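Local structure of superoxide dismutase [Mn/Fe] (Aeropyrum pernix, 3AK2) at residues A45-E48 / K49-K52; G75-M78 / H79-W83; G98-A101 / D102-K106; K197-E200 / Q201-N205. The protein catalyses the dismutation of superoxide to oxygen and hydrogen peroxide at a mononuclear metal site that accepts either manganese or iron. All blocks are in the same frame, centred on the assembly; numbering follows the deposited sequence.

Interaction 1: residues A45-E48 / K49-K52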
# COMPACT_ATOMS: atom_id res chain seq x y z
N ALA A 45 -14.41 8.27 15.24
CA ALA A 45 -13.99 7.24 16.19
C ALA A 45 -12.48 7.28 16.40
O ALA A 45 -12.00 7.11 17.52
CB ALA A 45 -14.44 5.86 15.71
N ALA A 46 -11.73 7.51 15.33
CA ALA A 46 -10.28 7.62 15.45
C ALA A 46 -9.88 8.83 16.29
O ALA A 46 -9.00 8.74 17.15
CB ALA A 46 -9.62 7.68 14.09
N LEU A 47 -10.53 9.96 16.05
CA LEU A 47 -10.23 11.17 16.82
C LEU A 47 -10.62 11.03 18.29
O LEU A 47 -9.97 11.60 19.16
CB LEU A 47 -10.86 12.41 16.18
CG LEU A 47 -10.22 12.86 14.85
CD1 LEU A 47 -10.93 14.08 14.32
CD2 LEU A 47 -8.72 13.13 14.99
N GLU A 48 -11.68 10.27 18.56
CA GLU A 48 -12.08 10.00 19.94
C GLU A 48 -11.01 9.21 20.68
O GLU A 48 -10.73 9.48 21.86
CB GLU A 48 -13.41 9.25 19.97
CG GLU A 48 -13.95 9.02 21.37
CD GLU A 48 -15.33 8.41 21.37
OE1 GLU A 48 -15.64 7.62 20.45
OE2 GLU A 48 -16.11 8.72 22.30
N LYS A 49 -10.41 8.23 20.01
CA LYS A 49 -9.30 7.47 20.58
C LYS A 49 -8.09 8.35 20.88
O LYS A 49 -7.47 8.23 21.94
CB LYS A 49 -8.91 6.31 19.67
CG LYS A 49 -9.97 5.22 19.63
CD LYS A 49 -9.71 4.20 18.54
CE LYS A 49 -10.94 3.33 18.35
NZ LYS A 49 -10.76 2.36 17.24
N ILE A 50 -7.76 9.25 19.95
CA ILE A 50 -6.66 10.18 20.17
C ILE A 50 -6.96 11.07 21.38
O ILE A 50 -6.10 11.26 22.24
CB ILE A 50 -6.35 11.01 18.90
CG1 ILE A 50 -5.83 10.07 17.80
CG2 ILE A 50 -5.33 12.11 19.19
CD1 ILE A 50 -5.74 10.68 16.41
N GLU A 51 -8.19 11.57 21.47
CA GLU A 51 -8.63 12.38 22.60
C GLU A 51 -8.48 11.65 23.94
O GLU A 51 -7.89 12.18 24.89
CB GLU A 51 -10.07 12.86 22.40
CG GLU A 51 -10.60 13.76 23.51
CD GLU A 51 -12.00 14.26 23.24
OE1 GLU A 51 -12.28 15.42 23.58
OE2 GLU A 51 -12.83 13.50 22.69
N LYS A 52 -9.00 10.43 24.02
CA LYS A 52 -8.91 9.63 25.24
C LYS A 52 -7.45 9.33 25.62
O LYS A 52 -7.10 9.33 26.80
CB LYS A 52 -9.71 8.34 25.09
CG LYS A 52 -11.22 8.53 25.14
CD LYS A 52 -11.93 7.20 24.92
CE LYS A 52 -13.43 7.39 24.83
NZ LYS A 52 -14.11 6.13 24.41
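K49 opens a fresh turn against A45 near the far end of helix 25-54, the first arm of the superoxide dismutase α-hairpin. Its amide donates to A45 O (N to O 3.2 Å), and its own side chain folds back over the same carbonyl, with CG of K49 3.5 Å from A45 O. With CG beside the backbone N (chi1 -70°) the chain starts over A45 O, and it stays extended beyond CG.

I50 N is bonded to A46 O. CG1 of I50 lies 3.5 Å from A46 O, and CD1 of I50 meets CD2 of L47 at 4.1 Å, the two side chains crossing at a slant. This apolar flank is shared: V65 and F69 of helix 62-82 cover A46, and L117 of the second subunit packs on I50.

E51 gives its N-H to L47 O at 161°, while its carboxylate turns away to a hydrogen bond with S3.

K52 N closes the turn on E48 O at 2.9 Å. The K52 and E48 side chains lie alongside one another and point the same way, meeting through carbon as closely as through charge: CE of K52 is 3.9 Å from CG of E48, and the salt bridge from K52 NZ to E48 OE2 is a long one, also 3.9 Å.

Interaction 2: residues G75-M78 / H79-W83. With MN (manganese (II) ion), chain E.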
# COMPACT_ATOMS: atom_id res chain seq x y z
N GLY A 75 -11.89 9.03 3.04
CA GLY A 75 -13.18 8.63 2.49
C GLY A 75 -14.18 9.76 2.61
O GLY A 75 -14.93 10.06 1.68
N HIS A 76 -14.19 10.40 3.77
CA HIS A 76 -15.10 11.50 4.01
C HIS A 76 -14.87 12.66 3.03
O HIS A 76 -15.80 13.08 2.33
CB HIS A 76 -14.99 11.96 5.47
CG HIS A 76 -15.81 13.17 5.79
ND1 HIS A 76 -17.09 13.35 5.31
CD2 HIS A 76 -15.53 14.25 6.55
CE1 HIS A 76 -17.56 14.49 5.77
NE2 HIS A 76 -16.64 15.06 6.52
N ILE A 77 -13.65 13.18 2.96
CA ILE A 77 -13.42 14.33 2.08
C ILE A 77 -13.63 13.99 0.60
O ILE A 77 -14.18 14.80 -0.15
CB ILE A 77 -12.07 15.01 2.35
CG1 ILE A 77 -12.08 16.42 1.74
CG2 ILE A 77 -10.89 14.15 1.89
CD1 ILE A 77 -10.91 17.27 2.13
N MET A 78 -13.22 12.79 0.18
CA MET A 78 -13.38 12.41 -1.22
C MET A 78 -14.86 12.33 -1.62
O MET A 78 -15.23 12.82 -2.68
CB MET A 78 -12.66 11.09 -1.55
CG MET A 78 -11.14 11.14 -1.37
SD MET A 78 -10.28 12.26 -2.50
CE MET A 78 -10.38 11.33 -4.04
N HIS A 79 -15.70 11.76 -0.76
CA HIS A 79 -17.14 11.72 -1.05
C HIS A 79 -17.77 13.11 -0.98
O HIS A 79 -18.68 13.42 -1.75
CB HIS A 79 -17.88 10.73 -0.16
CG HIS A 79 -17.57 9.30 -0.47
ND1 HIS A 79 -16.44 8.66 -0.01
CD2 HIS A 79 -18.24 8.38 -1.22
CE1 HIS A 79 -16.42 7.42 -0.46
NE2 HIS A 79 -17.50 7.22 -1.20
N THR A 80 -17.28 13.94 -0.06
CA THR A 80 -17.75 15.32 0.07
C THR A 80 -17.53 16.12 -1.21
O THR A 80 -18.36 16.96 -1.56
CB THR A 80 -17.07 16.00 1.28
OG1 THR A 80 -17.52 15.36 2.49
CG2 THR A 80 -17.39 17.49 1.36
N ILE A 81 -16.44 15.84 -1.92
CA ILE A 81 -16.18 16.47 -3.22
C ILE A 81 -17.00 15.78 -4.32
O ILE A 81 -17.56 16.45 -5.20
CB ILE A 81 -14.67 16.45 -3.55
CG1 ILE A 81 -13.88 17.22 -2.48
CG2 ILE A 81 -14.41 17.02 -4.95
CD1 ILE A 81 -12.38 17.04 -2.56
N PHE A 82 -17.08 14.45 -4.26
CA PHE A 82 -17.78 13.64 -5.26
C PHE A 82 -19.23 14.06 -5.51
O PHE A 82 -19.64 14.19 -6.67
CB PHE A 82 -17.70 12.16 -4.84
CG PHE A 82 -18.28 11.19 -5.84
CD1 PHE A 82 -17.82 11.13 -7.15
CD2 PHE A 82 -19.28 10.29 -5.44
CE1 PHE A 82 -18.36 10.21 -8.06
CE2 PHE A 82 -19.81 9.37 -6.34
CZ PHE A 82 -19.36 9.33 -7.65
N TRP A 83 -20.01 14.28 -4.45
CA TRP A 83 -21.43 14.58 -4.66
C TRP A 83 -21.69 15.88 -5.44
O TRP A 83 -22.38 15.84 -6.46
CB TRP A 83 -22.23 14.57 -3.35
CG TRP A 83 -21.99 13.41 -2.43
CD1 TRP A 83 -21.64 13.49 -1.11
CD2 TRP A 83 -22.13 12.01 -2.73
NE1 TRP A 83 -21.54 12.23 -0.57
CE2 TRP A 83 -21.84 11.30 -1.54
CE3 TRP A 83 -22.48 11.29 -3.88
CZ2 TRP A 83 -21.87 9.91 -1.47
CZ3 TRP A 83 -22.51 9.90 -3.81
CH2 TRP A 83 -22.21 9.23 -2.61
MN MN E . -17.64 5.46 -2.52
O HOH W 1 -15.57 5.05 -2.34
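G75 O is gripped twice by one residue: H79 donates its backbone N-H to it at 3.1 Å from N and its imidazole N-H at 2.7 Å from ND1. The two donors come from opposite faces of the carbonyl plane, so neither displaces the other. Seen from the ring, the oxygen sits at the edge, only 4° out of the imidazole plane, which fixes the rotation of the ring. The torsion that permits this sets CG beside the backbone N (chi1 -71°), turning ND1 back over the preceding turn. With ND1 engaged, NE2 of H79 faces the manganese at 2.2 Å.

H76 O is also doubly used. T80 N approaches it tilted 16° from the carbonyl plane, whereas T80 OG1 donates from above that plane, at 2.9 Å from H76 O. The imidazole of H76 crosses the T80 side chain aslant, CE1 of H76 lying 3.4 Å from T80 OG1, but its ND1 is hydrogen-bonded to H36 of helix 25-54.

On another flank I77 CG1 touches I81 CD1 loosely, and the second subunit covers I77 and I81 through G157 and Y210. H31, D165 and H169 with a water 2.1 Å from the manganese complete the three-histidine, one-aspartate site characteristic of iron/manganese superoxide dismutases, in which G75 O acts as a second-shell acceptor orienting H79.

Interaction 3: residues G98-A101 / D102-K106; sequences GRVA and DLIEK
The carboxylate of D102, carried on a CB that lies 3.5 Å from R99 O, is bound by one cation, K106, while a second lies nearby without contact. K106 NZ meets it at OD2 through the syn lone pair, at 2.8 Å, forming a hydrogen-bonded salt bridge one turn further on. The guanidinium of R99, the other flat group, stays apart, with NE of R99 5.0 Å from D102 OD2; it is a neighbouring opposite charge and no direct partner. This is the i to i+4 ion pair of an α-helix, here on helix 98-108 of the C-terminal domain. The geometry follows from torsion: CG of D102 is anti to its own backbone N (chi1 -177°), while K106 stretches out almost fully to meet it.

Backbone bonds underlie the pair. D102 N donates to G98 O, and L103 N to R99 O, the latter nearly straight at 170°. At the N-terminal side, R99 N and V100 N are both taken up by the carboxylate of E196 in helix 192-205, so this turn is tied to that helix by polar bonds as well as by packing. G98 itself has positive phi, a conformation glycine tolerates readily.

Around the helix from the charged pair, V100 and I104 lie side by side and point the same way. W192 and L199 pack on V100, and L142 of strand 141-148 packs on I104, which places this face in the interior. I104 CG1 lies 3.3 Å from V100 O, and I104 CD1 meets V100 CG1 at 3.7 Å.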
# COMPACT_ATOMS: atom_id res chain seq x y z
N GLY A 98 -14.90 28.39 -19.42
CA GLY A 98 -14.14 29.13 -18.42
C GLY A 98 -12.70 28.71 -18.24
O GLY A 98 -12.03 28.29 -19.20
N ARG A 99 -12.22 28.84 -17.01
CA ARG A 99 -10.83 28.56 -16.67
C ARG A 99 -10.50 27.07 -16.78
O ARG A 99 -9.39 26.71 -17.17
CB ARG A 99 -10.48 29.08 -15.27
CG ARG A 99 -10.72 30.59 -15.07
CD ARG A 99 -9.80 31.47 -15.92
NE ARG A 99 -8.39 31.36 -15.55
CZ ARG A 99 -7.79 32.08 -14.60
NH1 ARG A 99 -6.50 31.90 -14.35
NH2 ARG A 99 -8.48 32.97 -13.89
N VAL A 100 -11.47 26.22 -16.45
CA VAL A 100 -11.31 24.76 -16.59
C VAL A 100 -11.01 24.39 -18.04
O VAL A 100 -10.04 23.69 -18.32
CB VAL A 100 -12.56 23.99 -16.07
CG1 VAL A 100 -12.50 22.52 -16.48
CG2 VAL A 100 -12.66 24.10 -14.56
N ALA A 101 -11.83 24.88 -18.97
CA ALA A 101 -11.61 24.63 -20.39
C ALA A 101 -10.27 25.18 -20.86
O ALA A 101 -9.58 24.55 -21.66
CB ALA A 101 -12.74 25.20 -21.23
N ASP A 102 -9.90 26.36 -20.36
CA ASP A 102 -8.64 26.99 -20.74
C ASP A 102 -7.44 26.13 -20.35
O ASP A 102 -6.55 25.89 -21.17
CB ASP A 102 -8.51 28.39 -20.14
CG ASP A 102 -7.25 29.09 -20.60
OD1 ASP A 102 -7.07 29.26 -21.82
OD2 ASP A 102 -6.43 29.46 -19.73
N LEU A 103 -7.40 25.68 -19.10
CA LEU A 103 -6.31 24.83 -18.65
C LEU A 103 -6.32 23.46 -19.34
O LEU A 103 -5.27 22.91 -19.66
CB LEU A 103 -6.30 24.68 -17.13
CG LEU A 103 -5.90 25.92 -16.31
CD1 LEU A 103 -5.81 25.57 -14.83
CD2 LEU A 103 -4.57 26.50 -16.79
N ILE A 104 -7.51 22.93 -19.58
CA ILE A 104 -7.63 21.66 -20.31
C ILE A 104 -7.05 21.78 -21.72
O ILE A 104 -6.36 20.87 -22.20
CB ILE A 104 -9.09 21.15 -20.32
CG1 ILE A 104 -9.43 20.52 -18.96
CG2 ILE A 104 -9.30 20.12 -21.42
CD1 ILE A 104 -10.90 20.17 -18.80
N GLU A 105 -7.30 22.91 -22.37
CA GLU A 105 -6.75 23.19 -23.70
C GLU A 105 -5.23 23.29 -23.68
O GLU A 105 -4.55 22.69 -24.51
CB GLU A 105 -7.37 24.48 -24.28
CG GLU A 105 -6.90 24.85 -25.69
CD GLU A 105 -7.26 23.80 -26.74
OE1 GLU A 105 -6.45 23.62 -27.69
OE2 GLU A 105 -8.33 23.17 -26.64
N LYS A 106 -4.70 24.05 -22.72
CA LYS A 106 -3.27 24.33 -22.64
C LYS A 106 -2.43 23.13 -22.21
O LYS A 106 -1.28 22.99 -22.63
CB LYS A 106 -3.02 25.50 -21.69
CG LYS A 106 -3.48 26.83 -22.23
CD LYS A 106 -3.43 27.89 -21.15
CE LYS A 106 -3.73 29.25 -21.74
NZ LYS A 106 -3.90 30.26 -20.66

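Interaction 4: residues K197-E200 / Q201-N205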
# COMPACT_ATOMS: atom_id res chain seq x y z
N LYS A 197 -15.86 26.40 -10.03
CA LYS A 197 -15.79 27.10 -8.75
C LYS A 197 -14.64 26.60 -7.88
O LYS A 197 -13.98 27.39 -7.20
CB LYS A 197 -17.13 27.00 -8.01
CG LYS A 197 -18.20 27.92 -8.60
CD LYS A 197 -19.54 27.69 -7.93
CE LYS A 197 -20.54 28.79 -8.29
NZ LYS A 197 -20.71 28.97 -9.76
N ARG A 198 -14.40 25.29 -7.91
CA ARG A 198 -13.26 24.70 -7.19
C ARG A 198 -11.92 25.18 -7.75
O ARG A 198 -11.03 25.56 -7.00
CB ARG A 198 -13.34 23.17 -7.20
CG ARG A 198 -14.46 22.68 -6.31
CD ARG A 198 -14.61 21.16 -6.29
NE ARG A 198 -15.85 20.85 -5.58
CZ ARG A 198 -15.97 20.78 -4.26
NH1 ARG A 198 -14.92 20.94 -3.47
NH2 ARG A 198 -17.17 20.53 -3.74
N LEU A 199 -11.81 25.20 -9.08
CA LEU A 199 -10.60 25.72 -9.72
C LEU A 199 -10.36 27.19 -9.37
O LEU A 199 -9.23 27.59 -9.10
CB LEU A 199 -10.65 25.51 -11.23
CG LEU A 199 -9.45 26.03 -12.02
CD1 LEU A 199 -8.14 25.42 -11.52
CD2 LEU A 199 -9.62 25.76 -13.49
N GLU A 200 -11.43 27.98 -9.37
CA GLU A 200 -11.34 29.39 -8.98
C GLU A 200 -10.75 29.52 -7.58
O GLU A 200 -9.82 30.31 -7.36
CB GLU A 200 -12.72 30.05 -9.04
CG GLU A 200 -12.71 31.53 -8.69
CD GLU A 200 -14.07 32.05 -8.24
OE1 GLU A 200 -14.12 33.19 -7.75
OE2 GLU A 200 -15.08 31.33 -8.37
N GLN A 201 -11.27 28.75 -6.63
CA GLN A 201 -10.74 28.78 -5.27
C GLN A 201 -9.28 28.36 -5.21
O GLN A 201 -8.49 28.99 -4.51
CB GLN A 201 -11.60 27.92 -4.33
CG GLN A 201 -13.00 28.48 -4.09
CD GLN A 201 -13.01 29.93 -3.65
OE1 GLN A 201 -12.34 30.31 -2.69
NE2 GLN A 201 -13.77 30.75 -4.36
N ALA A 202 -8.92 27.32 -5.96
CA ALA A 202 -7.54 26.84 -6.01
C ALA A 202 -6.58 27.86 -6.61
O ALA A 202 -5.49 28.09 -6.08
CB ALA A 202 -7.47 25.51 -6.75
N LEU A 203 -6.99 28.49 -7.71
CA LEU A 203 -6.19 29.54 -8.35
C LEU A 203 -5.92 30.70 -7.39
O LEU A 203 -4.84 31.29 -7.41
CB LEU A 203 -6.88 30.06 -9.61
CG LEU A 203 -6.82 29.18 -10.87
CD1 LEU A 203 -7.96 29.53 -11.81
CD2 LEU A 203 -5.48 29.29 -11.57
N ASN A 204 -6.90 30.99 -6.54
CA ASN A 204 -6.80 32.09 -5.57
C ASN A 204 -6.05 31.73 -4.29
O ASN A 204 -5.41 32.59 -3.69
CB ASN A 204 -8.20 32.59 -5.18
CG ASN A 204 -8.92 33.31 -6.33
OD1 ASN A 204 -10.13 33.52 -6.26
ND2 ASN A 204 -8.18 33.69 -7.36
N ASN A 205 -6.12 30.46 -3.88
CA ASN A 205 -5.75 30.05 -2.51
C ASN A 205 -4.58 29.06 -2.33
O ASN A 205 -3.92 29.08 -1.30
CB ASN A 205 -6.98 29.48 -1.78
CG ASN A 205 -8.04 30.54 -1.49
OD1 ASN A 205 -9.10 30.55 -2.11
ND2 ASN A 205 -7.76 31.40 -0.52
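Backbone bonds come first: Q201 N to K197 O, A202 N to R198 O, L203 N to L199 O and N204 N to E200 O, one α-helical step apart near the end of helix 192-205. The bond from L203 N to L199 O is short and straight, 2.8 Å and 168°. That from N204 N to E200 O is longer at 3.1 Å and more bent, 145° at the hydrogen.

Apolar contact joins L199 and L203, whose side chains slant across each other. CD1 of L203 reaches CG of L199 at 3.8 Å, and CG of L203 sits 4.0 Å from L199 CD1. With CG anti to its backbone N (chi1 179°), L199 leans along the helix toward L203. F135 of strand 129-136 and R99 of helix 98-108 pack against both leucines.

Polar side chains add looser contacts. Q201 CG lies 3.4 Å from the backbone oxygen K197 O, and E200 CG is 4.1 Å from N204 OD1, where carboxylate and amide stand nearly perpendicular. The charged ends are paired outside the two segments: K197 bridges to D193, and R198 to D194, with a further hydrogen bond from R198 to Y210 O of the second subunit.

The chemistry is therefore divided by face: the leucines pack on helix 98-108 and strand 129-136 of the same chain, while R198, paired within the chain, also contributes a polar link to the subunit interface.

How the interactions relate
The four contacts follow one another along the chain, each within a single helix. Interactions 1 and 2 belong to helices 25-54 and 62-82, consecutive arms of the α-hairpin; their centres are about 22 Å apart and their nearest atoms about 9 Å, without touching. Interaction 2 lies near the chain's centre, beside the metal, and meets interaction 4 where I81 CG1 packs on R198 NH1 at 4.0 Å. Interactions 3 and 4, centres about 13 Å apart, join helices 98-108 and 192-205 directly, L199 CD2 touching V100 N at 3.5 Å. The centres of interactions 1 and 3 are about 43 Å apart, across the chain's centre. Both hairpin helices and helix 192-205 touch the second subunit, whereas 98-106 touches no other chain.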